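Local atomic coordinates of OmpT protein (Vibrio cholerae serotype O1, PDB entry 6EHD), a protein that probably acts as a non-specific diffusion porin, forming a beta-barrel channel for small solutes across the outer membrane. Residues S279-T293 against K310-Y324. The protein carries 1 engineered substitution. Numbering follows the deposited sequence.
Sequences SWARVYAEYGYGDGT and KVDSANNFGIGARYY. Engineered in segment 310-324: Tyr-323 (natural residue Ile). With C8E ((hydroxyethyloxy)tri(ethyloxy)octane), chain G; C8E ((hydroxyethyloxy)tri(ethyloxy)octane), chain F.
Paired backbone bonds tie Arg-282 to Arg-322, Tyr-284 to Gly-320 and Glu-286 to Gly-318; strands 281-291 and 314-324 run antiparallel, axes 4.6 Å apart at their closest. The register slips by one between Gly-290 and Gly-292, a beta bulge, where Ser-313 N donates to Asp-291 OD1 (2.9 Å) from the anti side, tilted out of the carboxylate plane. Strand 314-324, the chain's last, also pairs with strand 9-24 near the N-terminus, closing the porin barrel.

Polar side chains gather on the Arg-282/Tyr-284/Arg-322 face. Extended Arg-322 donates from NE to Tyr-284 OH (3.0 Å) in a bent bond, the oxygen tilted out of the guanidinium plane and the ring at 79° to it; Tyr-284 OH also hydrogen-bonds to Glu-20 OE2. Arg-322 NH1 donates to C8E (chain G) O18 and, in plane, to Tyr-324 OH (2.8 Å), which sits 3.4 Å above the centre of the Arg-282 guanidinium. Arg-282 NH1 hydrogen-bonds to Tyr-101 OH. Gly-320 CA makes a CH-pi contact 4.1 Å from the Tyr-284 ring centroid.

On the other face, chi1 of 167° swings the Tyr-287 ring away from its own N, taking OH to Asn-315 OD1 (2.7 Å) in the carbonyl plane. Tyr-287 CD1 rests over one face of Phe-317, rings inclined at 41°.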
loop_
_atom_site.group_PDB
_atom_site.type_symbol
_atom_site.label_atom_id
_atom_site.label_comp_id
_atom_site.label_asym_id
_atom_site.label_seq_id
_atom_site.Cartn_x
_atom_site.Cartn_y
_atom_site.Cartn_z
ATOM N N SER A 279 -18.298 15.813 2.109
ATOM C CA SER A 279 -17.526 15.037 1.149
ATOM C C SER A 279 -16.100 15.557 1.026
ATOM O O SER A 279 -15.142 14.790 0.768
ATOM C CB SER A 279 -18.279 15.038 -0.223
ATOM O OG SER A 279 -18.261 16.372 -0.719
ATOM N N TRP A 280 -15.916 16.866 1.227
ATOM C CA TRP A 280 -14.610 17.509 1.146
ATOM C C TRP A 280 -13.821 17.623 2.498
ATOM O O TRP A 280 -12.745 18.223 2.527
ATOM C CB TRP A 280 -14.728 18.894 0.500
ATOM C CG TRP A 280 -15.919 19.670 0.930
ATOM C CD1 TRP A 280 -17.167 19.737 0.262
ATOM C CD2 TRP A 280 -16.045 20.482 2.088
ATOM N NE1 TRP A 280 -18.039 20.510 0.985
ATOM C CE2 TRP A 280 -17.386 20.990 2.098
ATOM C CE3 TRP A 280 -15.182 20.818 3.121
ATOM C CZ2 TRP A 280 -17.856 21.828 3.078
ATOM C CZ3 TRP A 280 -15.687 21.598 4.122
ATOM C CH2 TRP A 280 -17.014 22.082 4.096
ATOM N N ALA A 281 -14.349 17.074 3.622
ATOM C CA ALA A 281 -13.619 17.198 4.903
ATOM C C ALA A 281 -13.906 15.989 5.845
ATOM O O ALA A 281 -15.085 15.630 6.031
ATOM C CB ALA A 281 -13.987 18.464 5.639
ATOM N N ARG A 282 -12.813 15.451 6.425
ATOM C CA ARG A 282 -12.971 14.452 7.486
ATOM C C ARG A 282 -11.858 14.488 8.489
ATOM O O ARG A 282 -10.814 15.033 8.242
ATOM C CB ARG A 282 -12.992 13.050 6.854
ATOM C CG ARG A 282 -11.684 12.582 6.295
ATOM C CD ARG A 282 -11.768 11.147 5.666
ATOM N NE ARG A 282 -12.611 11.107 4.471
ATOM C CZ ARG A 282 -12.652 10.025 3.648
ATOM N NH1 ARG A 282 -11.942 8.902 3.930
ATOM N NH2 ARG A 282 -13.386 10.071 2.517
ATOM N N VAL A 283 -12.130 13.868 9.654
ATOM C CA VAL A 283 -11.154 13.735 10.743
ATOM C C VAL A 283 -11.191 12.279 11.271
ATOM O O VAL A 283 -12.141 11.537 11.031
ATOM C CB VAL A 283 -11.422 14.708 11.947
ATOM C CG1 VAL A 283 -11.265 16.172 11.426
ATOM C CG2 VAL A 283 -12.766 14.485 12.544
ATOM N N TYR A 284 -10.128 11.939 11.957
ATOM C CA TYR A 284 -10.025 10.572 12.499
ATOM C C TYR A 284 -9.054 10.505 13.703
ATOM O O TYR A 284 -8.112 11.321 13.831
ATOM C CB TYR A 284 -9.506 9.597 11.372
ATOM C CG TYR A 284 -8.502 10.167 10.409
ATOM C CD1 TYR A 284 -8.901 10.881 9.289
ATOM C CD2 TYR A 284 -7.166 10.076 10.643
ATOM C CE1 TYR A 284 -8.004 11.486 8.425
ATOM C CE2 TYR A 284 -6.230 10.626 9.738
ATOM C CZ TYR A 284 -6.661 11.396 8.647
ATOM O OH TYR A 284 -5.698 11.939 7.777
ATOM N N ALA A 285 -9.257 9.479 14.559
ATOM C CA ALA A 285 -8.393 9.248 15.685
ATOM C C ALA A 285 -8.221 7.714 15.875
ATOM O O ALA A 285 -9.239 6.977 15.753
ATOM C CB ALA A 285 -9.048 9.824 16.954
ATOM N N GLU A 286 -6.999 7.318 16.201
ATOM C CA GLU A 286 -6.685 5.911 16.269
ATOM C C GLU A 286 -5.718 5.565 17.381
ATOM O O GLU A 286 -4.741 6.274 17.644
ATOM C CB GLU A 286 -6.022 5.527 14.853
ATOM C CG GLU A 286 -5.800 4.035 14.606
ATOM C CD GLU A 286 -5.309 3.827 13.119
ATOM O OE1 GLU A 286 -6.101 4.296 12.219
ATOM O OE2 GLU A 286 -4.224 3.242 12.929
ATOM N N TYR A 287 -5.935 4.379 17.960
ATOM C CA TYR A 287 -4.949 3.753 18.886
ATOM C C TYR A 287 -4.367 2.488 18.226
ATOM O O TYR A 287 -5.126 1.677 17.642
ATOM C CB TYR A 287 -5.730 3.333 20.128
ATOM C CG TYR A 287 -4.970 2.397 21.073
ATOM C CD1 TYR A 287 -3.762 2.787 21.656
ATOM C CD2 TYR A 287 -5.397 1.063 21.289
ATOM C CE1 TYR A 287 -3.043 1.902 22.530
ATOM C CE2 TYR A 287 -4.662 0.173 22.113
ATOM C CZ TYR A 287 -3.502 0.613 22.754
ATOM O OH TYR A 287 -2.810 -0.267 23.629
ATOM N N GLY A 288 -3.061 2.344 18.344
ATOM C CA GLY A 288 -2.300 1.182 17.888
ATOM C C GLY A 288 -1.429 0.535 19.008
ATOM O O GLY A 288 -0.651 1.232 19.636
ATOM N N TYR A 289 -1.572 -0.800 19.187
ATOM C CA TYR A 289 -0.739 -1.596 20.140
ATOM C C TYR A 289 0.137 -2.547 19.325
ATOM O O TYR A 289 -0.418 -3.344 18.481
ATOM C CB TYR A 289 -1.664 -2.376 21.068
ATOM C CG TYR A 289 -0.831 -3.361 21.905
ATOM C CD1 TYR A 289 -0.165 -2.937 23.069
ATOM C CD2 TYR A 289 -0.658 -4.667 21.489
ATOM C CE1 TYR A 289 0.606 -3.843 23.820
ATOM C CE2 TYR A 289 0.112 -5.596 22.261
ATOM C CZ TYR A 289 0.717 -5.161 23.417
ATOM O OH TYR A 289 1.501 -6.039 24.166
ATOM N N GLY A 290 1.476 -2.437 19.435
ATOM C CA GLY A 290 2.408 -3.313 18.733
ATOM C C GLY A 290 3.288 -4.144 19.709
ATOM O O GLY A 290 3.669 -3.623 20.759
ATOM N N ASP A 291 3.585 -5.402 19.373
ATOM C CA ASP A 291 4.554 -6.227 20.176
ATOM C C ASP A 291 5.254 -7.198 19.264
ATOM O O ASP A 291 4.581 -8.046 18.625
ATOM C CB ASP A 291 3.802 -6.949 21.268
ATOM C CG ASP A 291 4.755 -7.591 22.331
ATOM O OD1 ASP A 291 5.663 -6.915 22.771
ATOM O OD2 ASP A 291 4.606 -8.767 22.590
ATOM N N GLY A 292 6.597 -7.122 19.215
ATOM C CA GLY A 292 7.375 -8.046 18.434
ATOM C C GLY A 292 8.012 -7.455 17.244
ATOM O O GLY A 292 8.299 -6.228 17.215
ATOM N N THR A 293 8.218 -8.290 16.224
ATOM C CA THR A 293 8.995 -7.975 15.040
ATOM C C THR A 293 8.193 -7.678 13.746
ATOM O O THR A 293 7.194 -8.380 13.532
ATOM C CB THR A 293 9.893 -9.198 14.768
ATOM O OG1 THR A 293 10.823 -9.337 15.879
ATOM C CG2 THR A 293 10.666 -9.071 13.480
ATOM N N LYS A 310 11.826 -3.963 15.993
ATOM C CA LYS A 310 11.281 -4.735 17.033
ATOM C C LYS A 310 10.795 -3.787 18.102
ATOM O O LYS A 310 11.517 -2.860 18.485
ATOM C CB LYS A 310 12.319 -5.712 17.605
ATOM C CG LYS A 310 11.712 -6.818 18.445
ATOM C CD LYS A 310 11.371 -6.478 19.890
ATOM C CE LYS A 310 10.719 -7.679 20.585
ATOM N NZ LYS A 310 9.645 -7.372 21.588
ATOM N N VAL A 311 9.578 -4.012 18.602
ATOM C CA VAL A 311 9.018 -3.168 19.677
ATOM C C VAL A 311 8.531 -4.042 20.802
ATOM O O VAL A 311 8.237 -5.229 20.607
ATOM C CB VAL A 311 7.883 -2.204 19.174
ATOM C CG1 VAL A 311 8.360 -1.392 17.975
ATOM C CG2 VAL A 311 6.628 -2.975 18.840
ATOM N N ASP A 312 8.464 -3.465 21.992
ATOM C CA ASP A 312 8.024 -4.144 23.197
ATOM C C ASP A 312 6.810 -3.534 23.802
ATOM O O ASP A 312 6.903 -2.446 24.437
ATOM C CB ASP A 312 9.273 -4.056 24.195
ATOM C CG ASP A 312 9.001 -4.609 25.530
ATOM O OD1 ASP A 312 8.027 -5.323 25.736
ATOM O OD2 ASP A 312 9.769 -4.278 26.466
ATOM N N SER A 313 5.638 -4.158 23.637
ATOM C CA SER A 313 4.376 -3.658 24.220
ATOM C C SER A 313 4.178 -2.150 24.024
ATOM O O SER A 313 3.924 -1.423 24.986
ATOM C CB SER A 313 4.240 -4.006 25.726
ATOM O OG SER A 313 3.820 -5.338 25.810
ATOM N N ALA A 314 4.297 -1.688 22.779
ATOM C CA ALA A 314 4.244 -0.224 22.472
ATOM C C ALA A 314 2.775 0.288 22.294
ATOM O O ALA A 314 2.014 -0.342 21.478
ATOM C CB ALA A 314 5.059 0.052 21.258
ATOM N N ASN A 315 2.422 1.414 22.965
ATOM C CA ASN A 315 1.108 2.101 22.895
ATOM C C ASN A 315 1.308 3.327 22.010
ATOM O O ASN A 315 2.347 4.054 22.140
ATOM C CB ASN A 315 0.607 2.497 24.252
ATOM C CG ASN A 315 0.316 1.318 25.117
ATOM O OD1 ASN A 315 -0.555 0.490 24.831
ATOM N ND2 ASN A 315 1.072 1.219 26.235
ATOM N N ASN A 316 0.441 3.464 20.999
ATOM C CA ASN A 316 0.630 4.527 19.941
ATOM C C ASN A 316 -0.687 5.179 19.649
ATOM O O ASN A 316 -1.749 4.516 19.705
ATOM C CB ASN A 316 1.200 3.910 18.622
ATOM C CG ASN A 316 2.484 3.105 18.834
ATOM O OD1 ASN A 316 3.575 3.663 18.953
ATOM N ND2 ASN A 316 2.336 1.742 18.946
ATOM N N PHE A 317 -0.686 6.502 19.331
ATOM C CA PHE A 317 -1.908 7.200 18.981
ATOM C C PHE A 317 -1.638 8.162 17.796
ATOM O O PHE A 317 -0.541 8.713 17.642
ATOM C CB PHE A 317 -2.460 8.071 20.136
ATOM C CG PHE A 317 -2.637 7.325 21.399
ATOM C CD1 PHE A 317 -1.520 7.065 22.248
ATOM C CD2 PHE A 317 -3.883 6.862 21.743
ATOM C CE1 PHE A 317 -1.670 6.323 23.408
ATOM C CE2 PHE A 317 -4.044 6.151 22.952
ATOM C CZ PHE A 317 -2.932 5.875 23.743
ATOM N N GLY A 318 -2.668 8.320 16.970
ATOM C CA GLY A 318 -2.676 9.295 15.860
ATOM C C GLY A 318 -3.949 10.024 15.727
ATOM O O GLY A 318 -5.011 9.472 15.993
ATOM N N ILE A 319 -3.915 11.343 15.392
ATOM C CA ILE A 319 -5.115 12.048 15.094
ATOM C C ILE A 319 -4.836 12.843 13.766
ATOM O O ILE A 319 -3.732 13.314 13.511
ATOM C CB ILE A 319 -5.539 13.041 16.230
ATOM C CG1 ILE A 319 -4.401 14.019 16.499
ATOM C CG2 ILE A 319 -5.882 12.270 17.537
ATOM C CD1 ILE A 319 -4.744 15.136 17.521
ATOM N N GLY A 320 -5.879 12.989 12.929
ATOM C CA GLY A 320 -5.663 13.691 11.599
ATOM C C GLY A 320 -6.840 14.336 11.062
ATOM O O GLY A 320 -7.958 14.026 11.462
ATOM N N ALA A 321 -6.628 15.260 10.102
ATOM C CA ALA A 321 -7.727 15.896 9.416
ATOM C C ALA A 321 -7.262 16.120 7.943
ATOM O O ALA A 321 -6.036 16.287 7.644
ATOM C CB ALA A 321 -8.012 17.326 9.977
ATOM N N ARG A 322 -8.234 16.011 7.080
ATOM C CA ARG A 322 -8.022 16.134 5.605
ATOM C C ARG A 322 -9.014 17.097 4.972
ATOM O O ARG A 322 -10.260 17.177 5.337
ATOM C CB ARG A 322 -8.279 14.739 4.919
ATOM C CG ARG A 322 -7.265 13.719 5.267
ATOM C CD ARG A 322 -7.641 12.364 4.636
ATOM N NE ARG A 322 -6.710 11.338 5.070
ATOM C CZ ARG A 322 -6.735 10.102 4.555
ATOM N NH1 ARG A 322 -7.654 9.789 3.613
ATOM N NH2 ARG A 322 -5.917 9.198 5.056
ATOM N N TYR A 323 -8.479 17.806 3.947
ATOM C CA TYR A 323 -9.323 18.592 3.032
ATOM C C TYR A 323 -9.155 18.026 1.587
ATOM O O TYR A 323 -8.005 17.895 1.185
ATOM C CB TYR A 323 -8.873 20.080 3.041
ATOM C CG TYR A 323 -9.707 20.943 2.031
ATOM C CD1 TYR A 323 -11.019 21.369 2.276
ATOM C CD2 TYR A 323 -9.155 21.240 0.769
ATOM C CE1 TYR A 323 -11.749 22.107 1.352
ATOM C CE2 TYR A 323 -9.901 21.979 -0.158
ATOM C CZ TYR A 323 -11.154 22.410 0.121
ATOM O OH TYR A 323 -11.895 23.153 -0.803
ATOM N N TYR A 324 -10.268 17.751 0.906
ATOM C CA TYR A 324 -10.205 17.189 -0.483
ATOM C C TYR A 324 -10.756 18.218 -1.481
ATOM O O TYR A 324 -11.755 18.830 -1.223
ATOM C CB TYR A 324 -11.116 15.989 -0.617
ATOM C CG TYR A 324 -10.699 14.709 0.197
ATOM C CD1 TYR A 324 -10.973 14.574 1.568
ATOM C CD2 TYR A 324 -10.204 13.565 -0.470
ATOM C CE1 TYR A 324 -10.623 13.389 2.245
ATOM C CE2 TYR A 324 -9.906 12.379 0.192
ATOM C CZ TYR A 324 -10.109 12.280 1.550
ATOM O OH TYR A 324 -9.754 11.062 2.192
HETATM C C11 C8E G . -11.131 2.229 4.877
HETATM O O12 C8E G . -10.378 3.463 5.040
HETATM C C13 C8E G . -8.954 3.198 5.149
HETATM C C14 C8E G . -8.137 4.479 5.111
HETATM O O15 C8E G . -8.311 4.977 3.763
HETATM C C16 C8E G . -8.245 6.357 3.531
HETATM C C17 C8E G . -6.805 6.553 3.416
HETATM O O18 C8E G . -6.412 7.248 2.237
HETATM C C19 C8E G . -5.074 7.712 1.984
HETATM C C20 C8E G . -3.792 7.350 1.142
HETATM O O21 C8E G . -2.443 7.997 1.449
HETATM O O9 C8E F . 9.010 2.937 14.519
HETATM C C10 C8E F . 7.937 2.685 15.404
HETATM C C11 C8E F . 6.626 2.855 14.663
HETATM O O12 C8E F . 5.620 2.216 15.462
HETATM C C13 C8E F . 4.422 1.932 14.753
HETATM C C14 C8E F . 3.497 0.929 15.422
HETATM O O15 C8E F . 4.075 -0.386 15.681
HETATM C C16 C8E F . 4.390 -1.046 14.458
HETATM C C17 C8E F . 5.449 -2.054 14.787
HETATM O O18 C8E F . 4.754 -3.262 14.999
HETATM C C19 C8E F . 5.102 -4.271 14.067
HETATM C C20 C8E F . 5.831 -5.261 14.919
HETATM O O21 C8E F . 4.864 -5.935 15.708
#